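Inositol-1-monophosphatase (PDB 2P3N) hydrolyses the phosphate ester of inositol 1-phosphates and the 1-phosphate of fructose 1,6-bisphosphate, using magnesium, and works as a homotetramer. Local coordinates at residues M63-F69 with N198-I202; D73-D79 with S97-N103; E105-G109 with Y121-G125. All coordinates share one frame; numbering follows the deposited sequence.

Contact 1: M63-F69 with N198-I202. With MG (magnesium ion), chain E.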
loop_
_atom_site.group_PDB
_atom_site.type_symbol
_atom_site.label_atom_id
_atom_site.label_comp_id
_atom_site.label_asym_id
_atom_site.label_seq_id
_atom_site.Cartn_x
_atom_site.Cartn_y
_atom_site.Cartn_z
ATOM N N MET A 63 -16.986 10.797 -24.037
ATOM C CA MET A 63 -16.772 12.212 -23.831
ATOM C C MET A 63 -15.596 12.206 -22.875
ATOM O O MET A 63 -15.740 11.875 -21.701
ATOM C CB MET A 63 -17.983 12.879 -23.186
ATOM C CG MET A 63 -17.932 14.392 -23.274
ATOM S SD MET A 63 -18.320 15.192 -21.718
ATOM C CE MET A 63 -20.046 14.807 -21.630
ATOM N N ALA A 64 -14.423 12.538 -23.401
ATOM C CA ALA A 64 -13.202 12.549 -22.615
ATOM C C ALA A 64 -12.599 13.954 -22.579
ATOM O O ALA A 64 -12.560 14.657 -23.597
ATOM C CB ALA A 64 -12.198 11.526 -23.199
ATOM N N GLU A 65 -12.145 14.365 -21.398
ATOM C CA GLU A 65 -11.568 15.690 -21.232
ATOM C C GLU A 65 -10.663 16.093 -22.379
ATOM O O GLU A 65 -10.931 17.053 -23.088
ATOM C CB GLU A 65 -10.778 15.777 -19.928
ATOM C CG GLU A 65 -9.868 16.980 -19.897
ATOM C CD GLU A 65 -9.464 17.370 -18.512
ATOM O OE1 GLU A 65 -9.115 16.464 -17.727
ATOM O OE2 GLU A 65 -9.489 18.584 -18.216
ATOM N N GLU A 66 -9.588 15.344 -22.555
ATOM C CA GLU A 66 -8.622 15.635 -23.588
ATOM C C GLU A 66 -9.075 15.349 -25.017
ATOM O O GLU A 66 -8.621 14.382 -25.627
ATOM C CB GLU A 66 -7.329 14.874 -23.293
ATOM C CG GLU A 66 -6.262 15.696 -22.587
ATOM C CD GLU A 66 -6.689 16.177 -21.226
ATOM O OE1 GLU A 66 -6.834 15.334 -20.320
ATOM O OE2 GLU A 66 -6.879 17.399 -21.062
ATOM N N GLY A 67 -9.977 16.168 -25.553
ATOM C CA GLY A 67 -10.393 15.972 -26.934
ATOM C C GLY A 67 -11.731 15.380 -27.343
ATOM O O GLY A 67 -12.524 16.061 -27.974
ATOM N N ILE A 68 -11.988 14.118 -27.015
ATOM C CA ILE A 68 -13.239 13.462 -27.411
ATOM C C ILE A 68 -14.480 14.035 -26.734
ATOM O O ILE A 68 -14.679 13.857 -25.532
ATOM C CB ILE A 68 -13.177 11.951 -27.116
ATOM C CG1 ILE A 68 -11.805 11.399 -27.519
ATOM C CG2 ILE A 68 -14.290 11.228 -27.874
ATOM C CD1 ILE A 68 -11.565 9.974 -27.074
ATOM N N PHE A 69 -15.328 14.708 -27.510
ATOM C CA PHE A 69 -16.544 15.315 -26.955
ATOM C C PHE A 69 -17.846 14.853 -27.610
ATOM O O PHE A 69 -18.692 15.674 -27.959
ATOM C CB PHE A 69 -16.460 16.841 -27.058
ATOM C CG PHE A 69 -15.219 17.432 -26.442
ATOM C CD1 PHE A 69 -14.785 17.031 -25.180
ATOM C CD2 PHE A 69 -14.498 18.417 -27.113
ATOM C CE1 PHE A 69 -13.653 17.603 -24.600
ATOM C CE2 PHE A 69 -13.371 18.992 -26.539
ATOM C CZ PHE A 69 -12.949 18.584 -25.282
ATOM N N ASN A 198 -16.482 20.795 -15.864
ATOM C CA ASN A 198 -17.115 20.033 -16.932
ATOM C C ASN A 198 -17.667 18.735 -16.366
ATOM O O ASN A 198 -17.325 18.340 -15.254
ATOM C CB ASN A 198 -16.121 19.739 -18.047
ATOM C CG ASN A 198 -15.453 20.987 -18.565
ATOM O OD1 ASN A 198 -14.438 21.430 -18.026
ATOM N ND2 ASN A 198 -16.027 21.576 -19.606
ATOM N N PRO A 199 -18.533 18.051 -17.123
ATOM C CA PRO A 199 -19.098 16.802 -16.618
ATOM C C PRO A 199 -18.121 15.683 -16.308
ATOM O O PRO A 199 -18.474 14.759 -15.580
ATOM C CB PRO A 199 -20.117 16.415 -17.697
ATOM C CG PRO A 199 -19.583 17.045 -18.922
ATOM C CD PRO A 199 -19.119 18.395 -18.427
ATOM N N TRP A 200 -16.901 15.740 -16.839
ATOM C CA TRP A 200 -15.947 14.659 -16.553
ATOM C C TRP A 200 -15.330 14.781 -15.170
ATOM O O TRP A 200 -14.723 13.828 -14.667
ATOM C CB TRP A 200 -14.841 14.582 -17.617
ATOM C CG TRP A 200 -14.172 15.869 -17.961
ATOM C CD1 TRP A 200 -13.208 16.522 -17.248
ATOM C CD2 TRP A 200 -14.397 16.644 -19.136
ATOM N NE1 TRP A 200 -12.811 17.657 -17.912
ATOM C CE2 TRP A 200 -13.528 17.756 -19.075
ATOM C CE3 TRP A 200 -15.251 16.507 -20.239
ATOM C CZ2 TRP A 200 -13.485 18.725 -20.075
ATOM C CZ3 TRP A 200 -15.207 17.466 -21.233
ATOM C CH2 TRP A 200 -14.327 18.564 -21.145
ATOM N N ASP A 201 -15.506 15.958 -14.567
ATOM C CA ASP A 201 -15.003 16.254 -13.234
ATOM C C ASP A 201 -16.023 15.834 -12.181
ATOM O O ASP A 201 -15.650 15.533 -11.048
ATOM C CB ASP A 201 -14.740 17.760 -13.072
ATOM C CG ASP A 201 -13.632 18.270 -13.969
ATOM O OD1 ASP A 201 -12.481 17.785 -13.848
ATOM O OD2 ASP A 201 -13.916 19.169 -14.791
ATOM N N ILE A 202 -17.304 15.800 -12.550
ATOM C CA ILE A 202 -18.343 15.464 -11.580
ATOM C C ILE A 202 -19.339 14.337 -11.872
ATOM O O ILE A 202 -20.125 13.984 -10.997
ATOM C CB ILE A 202 -19.158 16.736 -11.208
ATOM C CG1 ILE A 202 -19.609 17.477 -12.472
ATOM C CG2 ILE A 202 -18.313 17.660 -10.364
ATOM C CD1 ILE A 202 -20.709 16.777 -13.253
HETATM MG MG MG E . -8.046 15.760 -16.061
HETATM O O HOH W 1 -11.004 19.007 -15.512
HETATM O O HOH W 2 -6.746 14.768 -17.624
HETATM O O HOH W 3 -6.852 17.283 -16.150
HETATM O O HOH W 4 -9.078 17.168 -14.874
#
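Glu65 lies across the indole of Trp200 at one wall of the magnesium site of this inositol monophosphatase fold, where the turn after strand 61-64 meets the start of helix 199-211. The ring contacts come first. Glu65 CB sits 3.5 Å from the centroid of the five-membered ring of Trp200 and only 13° off its normal, a CH-pi contact over the face; Asn198 CB covers the opposite face, so the indole is sandwiched. Met63 approaches differently: its SD is 4.9 Å from the centroid of the six-membered ring and 81° off the normal, a Met-aromatic contact at the edge. Phe69 meets Trp200 rim to rim, neither ring over the other's face, the planes nearly parallel. Among purely apolar contacts, Met63 CE reaches Pro199 CG at 3.5 Å, the bends at chi2 and chi3 swinging the methyl toward the proline ring.

With CG anti to the backbone N (chi1 164°) and the chain extended, Glu65 delivers OE1 to the magnesium at 2.1 Å; Asp79 OD2 and Ile81 O are the other protein ligands. Asp201, by similarity a ligand of a second magnesium, is linked in through a water in the indole plane, which accepts from Trp200 NE1 at 3.3 Å. With an alanine at Trp200, the flat surface under Glu65 CB and the NE1 donor to this water are gone, and the metal-binding carboxylate would probably be freer to shift. The same water donates to Glu65 OE2 at 3.1 Å and to Asp201 OD1.

Contact 2: D73-D79 with S97-N103. With MG (magnesium ion), chain E.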
loop_
_atom_site.group_PDB
_atom_site.type_symbol
_atom_site.label_atom_id
_atom_site.label_comp_id
_atom_site.label_asym_id
_atom_site.label_seq_id
_atom_site.Cartn_x
_atom_site.Cartn_y
_atom_site.Cartn_z
ATOM N N ASP A 73 -26.976 8.488 -26.062
ATOM C CA ASP A 73 -27.868 8.079 -24.985
ATOM C C ASP A 73 -27.145 7.031 -24.165
ATOM O O ASP A 73 -27.653 6.540 -23.166
ATOM C CB ASP A 73 -29.194 7.537 -25.553
ATOM C CG ASP A 73 -29.000 6.632 -26.763
ATOM O OD1 ASP A 73 -30.020 6.294 -27.414
ATOM O OD2 ASP A 73 -27.842 6.259 -27.064
ATOM N N ARG A 74 -25.940 6.714 -24.620
ATOM C CA ARG A 74 -25.055 5.754 -23.979
ATOM C C ARG A 74 -23.681 6.389 -24.100
ATOM O O ARG A 74 -22.945 6.146 -25.059
ATOM C CB ARG A 74 -25.130 4.405 -24.706
ATOM C CG ARG A 74 -26.475 3.743 -24.485
ATOM C CD ARG A 74 -26.754 2.549 -25.386
ATOM N NE ARG A 74 -25.986 1.363 -25.034
ATOM C CZ ARG A 74 -26.476 0.125 -25.032
ATOM N NH1 ARG A 74 -27.747 -0.100 -25.351
ATOM N NH2 ARG A 74 -25.686 -0.898 -24.733
ATOM N N LEU A 75 -23.360 7.229 -23.120
ATOM C CA LEU A 75 -22.104 7.966 -23.113
ATOM C C LEU A 75 -21.204 7.747 -21.891
ATOM O O LEU A 75 -21.642 7.894 -20.748
ATOM C CB LEU A 75 -22.406 9.465 -23.237
ATOM C CG LEU A 75 -21.214 10.425 -23.281
ATOM C CD1 LEU A 75 -20.722 10.570 -24.716
ATOM C CD2 LEU A 75 -21.625 11.779 -22.715
ATOM N N TRP A 76 -19.940 7.413 -22.143
ATOM C CA TRP A 76 -18.962 7.214 -21.074
ATOM C C TRP A 76 -18.164 8.512 -20.910
ATOM O O TRP A 76 -17.538 8.991 -21.859
ATOM C CB TRP A 76 -17.987 6.087 -21.425
ATOM C CG TRP A 76 -18.594 4.724 -21.618
ATOM C CD1 TRP A 76 -19.294 4.277 -22.706
ATOM C CD2 TRP A 76 -18.483 3.602 -20.727
ATOM N NE1 TRP A 76 -19.613 2.945 -22.554
ATOM C CE2 TRP A 76 -19.129 2.508 -21.349
ATOM C CE3 TRP A 76 -17.897 3.415 -19.463
ATOM C CZ2 TRP A 76 -19.204 1.240 -20.749
ATOM C CZ3 TRP A 76 -17.975 2.149 -18.867
ATOM C CH2 TRP A 76 -18.624 1.082 -19.515
ATOM N N ILE A 77 -18.179 9.091 -19.717
ATOM C CA ILE A 77 -17.425 10.320 -19.505
ATOM C C ILE A 77 -16.117 10.005 -18.788
ATOM O O ILE A 77 -16.094 9.433 -17.694
ATOM C CB ILE A 77 -18.244 11.351 -18.726
ATOM C CG1 ILE A 77 -19.605 11.538 -19.415
ATOM C CG2 ILE A 77 -17.493 12.663 -18.689
ATOM C CD1 ILE A 77 -20.461 12.625 -18.816
ATOM N N ILE A 78 -15.025 10.407 -19.423
ATOM C CA ILE A 78 -13.689 10.110 -18.935
ATOM C C ILE A 78 -12.803 11.286 -18.597
ATOM O O ILE A 78 -12.712 12.248 -19.346
ATOM C CB ILE A 78 -12.938 9.277 -20.002
ATOM C CG1 ILE A 78 -13.736 8.008 -20.304
ATOM C CG2 ILE A 78 -11.506 8.991 -19.559
ATOM C CD1 ILE A 78 -13.399 7.399 -21.643
ATOM N N ASP A 79 -12.157 11.206 -17.447
ATOM C CA ASP A 79 -11.187 12.214 -17.082
ATOM C C ASP A 79 -9.924 11.387 -16.855
ATOM O O ASP A 79 -9.771 10.730 -15.820
ATOM C CB ASP A 79 -11.571 12.985 -15.820
ATOM C CG ASP A 79 -10.659 14.191 -15.590
ATOM O OD1 ASP A 79 -11.072 15.163 -14.919
ATOM O OD2 ASP A 79 -9.518 14.164 -16.087
ATOM N N SER A 97 -11.245 9.167 -13.549
ATOM C CA SER A 97 -12.677 9.068 -13.369
ATOM C C SER A 97 -13.389 8.520 -14.603
ATOM O O SER A 97 -13.052 8.861 -15.741
ATOM C CB SER A 97 -13.235 10.436 -12.985
ATOM O OG SER A 97 -14.512 10.310 -12.394
ATOM N N LEU A 98 -14.363 7.644 -14.352
ATOM C CA LEU A 98 -15.159 7.021 -15.407
ATOM C C LEU A 98 -16.624 6.910 -15.005
ATOM O O LEU A 98 -16.965 6.155 -14.095
ATOM C CB LEU A 98 -14.641 5.611 -15.733
ATOM C CG LEU A 98 -15.348 4.948 -16.922
ATOM C CD1 LEU A 98 -15.090 5.779 -18.187
ATOM C CD2 LEU A 98 -14.835 3.534 -17.129
ATOM N N ALA A 99 -17.485 7.663 -15.681
ATOM C CA ALA A 99 -18.917 7.606 -15.409
ATOM C C ALA A 99 -19.612 7.089 -16.658
ATOM O O ALA A 99 -19.187 7.394 -17.771
ATOM C CB ALA A 99 -19.457 8.992 -15.057
ATOM N N TYR A 100 -20.653 6.282 -16.477
ATOM C CA TYR A 100 -21.418 5.793 -17.620
ATOM C C TYR A 100 -22.820 6.385 -17.563
ATOM O O TYR A 100 -23.671 5.952 -16.789
ATOM C CB TYR A 100 -21.530 4.270 -17.661
ATOM C CG TYR A 100 -22.436 3.834 -18.795
ATOM C CD1 TYR A 100 -22.064 4.038 -20.129
ATOM C CD2 TYR A 100 -23.703 3.307 -18.536
ATOM C CE1 TYR A 100 -22.935 3.735 -21.171
ATOM C CE2 TYR A 100 -24.579 3.001 -19.569
ATOM C CZ TYR A 100 -24.193 3.219 -20.881
ATOM O OH TYR A 100 -25.077 2.931 -21.894
ATOM N N VAL A 101 -23.038 7.379 -18.411
ATOM C CA VAL A 101 -24.292 8.092 -18.499
ATOM C C VAL A 101 -25.185 7.465 -19.561
ATOM O O VAL A 101 -24.745 7.200 -20.680
ATOM C CB VAL A 101 -24.024 9.564 -18.864
ATOM C CG1 VAL A 101 -25.271 10.378 -18.736
ATOM C CG2 VAL A 101 -22.944 10.118 -17.973
ATOM N N GLU A 102 -26.434 7.204 -19.200
ATOM C CA GLU A 102 -27.388 6.651 -20.148
ATOM C C GLU A 102 -28.587 7.586 -20.189
ATOM O O GLU A 102 -29.163 7.926 -19.154
ATOM C CB GLU A 102 -27.819 5.241 -19.748
ATOM C CG GLU A 102 -28.672 4.555 -20.805
ATOM C CD GLU A 102 -28.567 3.044 -20.760
ATOM O OE1 GLU A 102 -27.428 2.525 -20.837
ATOM O OE2 GLU A 102 -29.618 2.373 -20.662
ATOM N N ASN A 103 -28.941 8.017 -21.394
ATOM C CA ASN A 103 -30.052 8.929 -21.562
ATOM C C ASN A 103 -29.816 10.098 -20.624
ATOM O O ASN A 103 -30.718 10.522 -19.900
ATOM C CB ASN A 103 -31.367 8.242 -21.205
ATOM C CG ASN A 103 -31.675 7.066 -22.110
ATOM O OD1 ASN A 103 -32.543 6.250 -21.792
ATOM N ND2 ASN A 103 -30.974 6.969 -23.242
HETATM MG MG MG E . -8.046 15.760 -16.061
HETATM O O HOH W 5 -16.096 11.267 -14.981
HETATM O O HOH W 4 -9.078 17.168 -14.874
HETATM O O HOH W 3 -6.852 17.283 -16.150
HETATM O O HOH W 2 -6.746 14.768 -17.624
#
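Trp76 and Tyr100 face each other as a non-hydrogen-bonded pair; their segments 74-79 and 97-102 run antiparallel, the axes at 163°. Their rings form an edge-to-face pair: the edge of Tyr100 is directed at the face of Trp76, the planes are 55° apart, and Tyr100 CD1 comes within 3.5 Å of Trp76 CE2. Placing CG anti to the backbone N (chi1 175°) lays the tyrosine along the sheet toward Arg74, so that its OH packs 3.1 Å from Arg74 CG. The same hydroxyl donates to Glu102 OE1 at 2.6 Å, meeting the anti side of the carboxylate, which fixes the tip of the ring. Leu98 borders the other end of the tryptophan: its CG lies in the indole plane at the edge, while its CD1 presses tightly on Ile78 CG1, the two side chains running side by side at 3.4 Å.

On the reverse face Ile77 and Val101 cross at an angle, CD1 against CG2 at 3.6 Å. Farther along this face, Asp79 leads its carboxylate away from Ser97, and OD2 binds the magnesium at 2.2 Å. Paired backbone bonds hold the register, for example Ala99 N to Ile77 O at 3.0 Å.

Strand 61-64 flanks 74-79 in parallel, and strand 105-113 lies beyond 95-102. Helices 2-21 and 40-56 cover the face bearing Trp76, Ile78 and Leu98, whereas helix 199-211 packs on Ile77, Asp79, Ser97 and Ala99.

Contact 3: E105-G109 with Y121-G125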
loop_
_atom_site.group_PDB
_atom_site.type_symbol
_atom_site.label_atom_id
_atom_site.label_comp_id
_atom_site.label_asym_id
_atom_site.label_seq_id
_atom_site.Cartn_x
_atom_site.Cartn_y
_atom_site.Cartn_z
ATOM N N GLU A 105 -28.420 10.145 -17.963
ATOM C CA GLU A 105 -28.468 9.758 -16.555
ATOM C C GLU A 105 -27.271 8.931 -16.131
ATOM O O GLU A 105 -27.001 7.877 -16.709
ATOM C CB GLU A 105 -29.732 8.954 -16.262
ATOM C CG GLU A 105 -31.025 9.645 -16.658
ATOM C CD GLU A 105 -32.234 8.924 -16.115
ATOM O OE1 GLU A 105 -32.459 8.993 -14.885
ATOM O OE2 GLU A 105 -32.946 8.277 -16.913
ATOM N N VAL A 106 -26.561 9.404 -15.109
ATOM C CA VAL A 106 -25.396 8.690 -14.595
ATOM C C VAL A 106 -25.862 7.373 -13.968
ATOM O O VAL A 106 -26.575 7.367 -12.966
ATOM C CB VAL A 106 -24.644 9.534 -13.539
ATOM C CG1 VAL A 106 -23.382 8.823 -13.098
ATOM C CG2 VAL A 106 -24.301 10.889 -14.115
ATOM N N LYS A 107 -25.460 6.264 -14.579
ATOM C CA LYS A 107 -25.835 4.931 -14.110
ATOM C C LYS A 107 -24.708 4.246 -13.341
ATOM O O LYS A 107 -24.937 3.293 -12.598
ATOM C CB LYS A 107 -26.233 4.040 -15.303
ATOM C CG LYS A 107 -27.410 4.561 -16.113
ATOM C CD LYS A 107 -28.607 4.879 -15.208
ATOM C CE LYS A 107 -29.693 5.652 -15.958
ATOM N NZ LYS A 107 -30.844 6.034 -15.080
ATOM N N LEU A 108 -23.492 4.751 -13.515
ATOM C CA LEU A 108 -22.327 4.152 -12.890
ATOM C C LEU A 108 -21.217 5.183 -12.750
ATOM O O LEU A 108 -21.054 6.051 -13.599
ATOM C CB LEU A 108 -21.871 2.987 -13.776
ATOM C CG LEU A 108 -20.662 2.089 -13.525
ATOM C CD1 LEU A 108 -20.655 1.028 -14.610
ATOM C CD2 LEU A 108 -19.354 2.874 -13.543
ATOM N N GLY A 109 -20.452 5.081 -11.672
ATOM C CA GLY A 109 -19.356 6.004 -11.459
ATOM C C GLY A 109 -18.204 5.333 -10.733
ATOM O O GLY A 109 -18.407 4.515 -9.842
ATOM N N TYR A 121 -16.569 3.815 -5.837
ATOM C CA TYR A 121 -17.479 3.608 -6.958
ATOM C C TYR A 121 -18.920 3.424 -6.524
ATOM O O TYR A 121 -19.207 3.155 -5.364
ATOM C CB TYR A 121 -17.056 2.390 -7.777
ATOM C CG TYR A 121 -16.858 1.154 -6.944
ATOM C CD1 TYR A 121 -15.674 0.948 -6.240
ATOM C CD2 TYR A 121 -17.876 0.215 -6.813
ATOM C CE1 TYR A 121 -15.508 -0.166 -5.420
ATOM C CE2 TYR A 121 -17.725 -0.900 -5.995
ATOM C CZ TYR A 121 -16.540 -1.082 -5.303
ATOM O OH TYR A 121 -16.402 -2.175 -4.489
ATOM N N ALA A 122 -19.827 3.562 -7.478
ATOM C CA ALA A 122 -21.247 3.402 -7.212
ATOM C C ALA A 122 -22.019 3.167 -8.497
ATOM O O ALA A 122 -21.789 3.839 -9.500
ATOM C CB ALA A 122 -21.798 4.643 -6.504
ATOM N N GLU A 123 -22.912 2.187 -8.464
ATOM C CA GLU A 123 -23.778 1.885 -9.592
ATOM C C GLU A 123 -25.170 2.291 -9.065
ATOM O O GLU A 123 -25.425 2.219 -7.856
ATOM C CB GLU A 123 -23.707 0.396 -9.929
ATOM C CG GLU A 123 -24.401 0.013 -11.215
ATOM C CD GLU A 123 -24.004 -1.373 -11.678
ATOM O OE1 GLU A 123 -23.996 -2.301 -10.838
ATOM O OE2 GLU A 123 -23.700 -1.538 -12.880
ATOM N N GLU A 124 -26.054 2.740 -9.950
ATOM C CA GLU A 124 -27.385 3.188 -9.533
ATOM C C GLU A 124 -28.258 2.105 -8.894
ATOM O O GLU A 124 -28.496 1.044 -9.479
ATOM C CB GLU A 124 -28.114 3.828 -10.720
ATOM C CG GLU A 124 -29.527 4.311 -10.441
ATOM C CD GLU A 124 -30.167 4.930 -11.672
ATOM O OE1 GLU A 124 -29.869 6.107 -11.970
ATOM O OE2 GLU A 124 -30.954 4.232 -12.352
ATOM N N GLY A 125 -28.725 2.399 -7.683
ATOM C CA GLY A 125 -29.565 1.473 -6.955
ATOM C C GLY A 125 -28.811 0.422 -6.153
ATOM O O GLY A 125 -29.434 -0.380 -5.457
#
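Gly109 and Ala122 form the tightly bonded part of this contact within a beta hairpin, a hydrogen-bonded antiparallel pair in strands 105-113 and 118-123. Gly109 N donates to Ala122 O at 2.8 Å, and Ala122 N returns a bond to Gly109 O at 2.9 Å. Beside them Leu108 and Glu123 make a non-hydrogen-bonded pair with CA atoms 4.3 Å apart, and Leu108 CA-H points at Ala122 O.

Toward the solvent, strand 118-123 gives way to loop at the exposed Glu124. Glu124 N donates to Lys107 O at 2.9 Å, and beyond this bond charged side chains take over from backbone pairing: Lys107 and Glu124 run alongside each other in the same direction, and Lys107 NZ straddles the carboxylate, 3.3 Å from both Glu124 OE1 and Glu124 OE2 on their syn sides. The bend at chi2 (-52°) of Lys107 also brings NZ to Glu105 OE1 at 3.4 Å, completing a salt-bridge network in which one ammonium probably tempers the mutual repulsion of two carboxylates.

Strand 95-102 continues the sheet on the other side of 105-113, and in that pairing Lys107 and Leu108 both face Tyr100, a classic beta bulge. Strand 127-130 lies beside Tyr121, whose ring meets Phe129 with nearly parallel planes. Helix 2-21 packs against Leu108 and Tyr121; helix 199-211 covers Val106, Ala122 and Glu124, and Tyr121 also touches Gly132 of a second subunit.

From the N terminus, the chain passes helices 2-21 and 40-56 before 63-69 opens contact 1, the longest closure, completed only at 198-202. Contacts 2 and 3 both nest inside that loop and follow one another in series: 73-79 pairs with 97-103 before 105-109 pairs with 121-125. All three reach the same seven-stranded sheet. Strand 61-64 joins contact 1 to contact 2 through Met63 O and Ile78 N, 2.8 Å apart, and both contribute magnesium ligands. Strand 105-113 follows strand 95-102 and lies next to it in the sheet, joining contact 2 to contact 3. Contacts 1 and 3 do not touch, centres about 17 Å and nearest atoms about 6 Å apart; contact 1 ties the sheet's edge to helix 199-211.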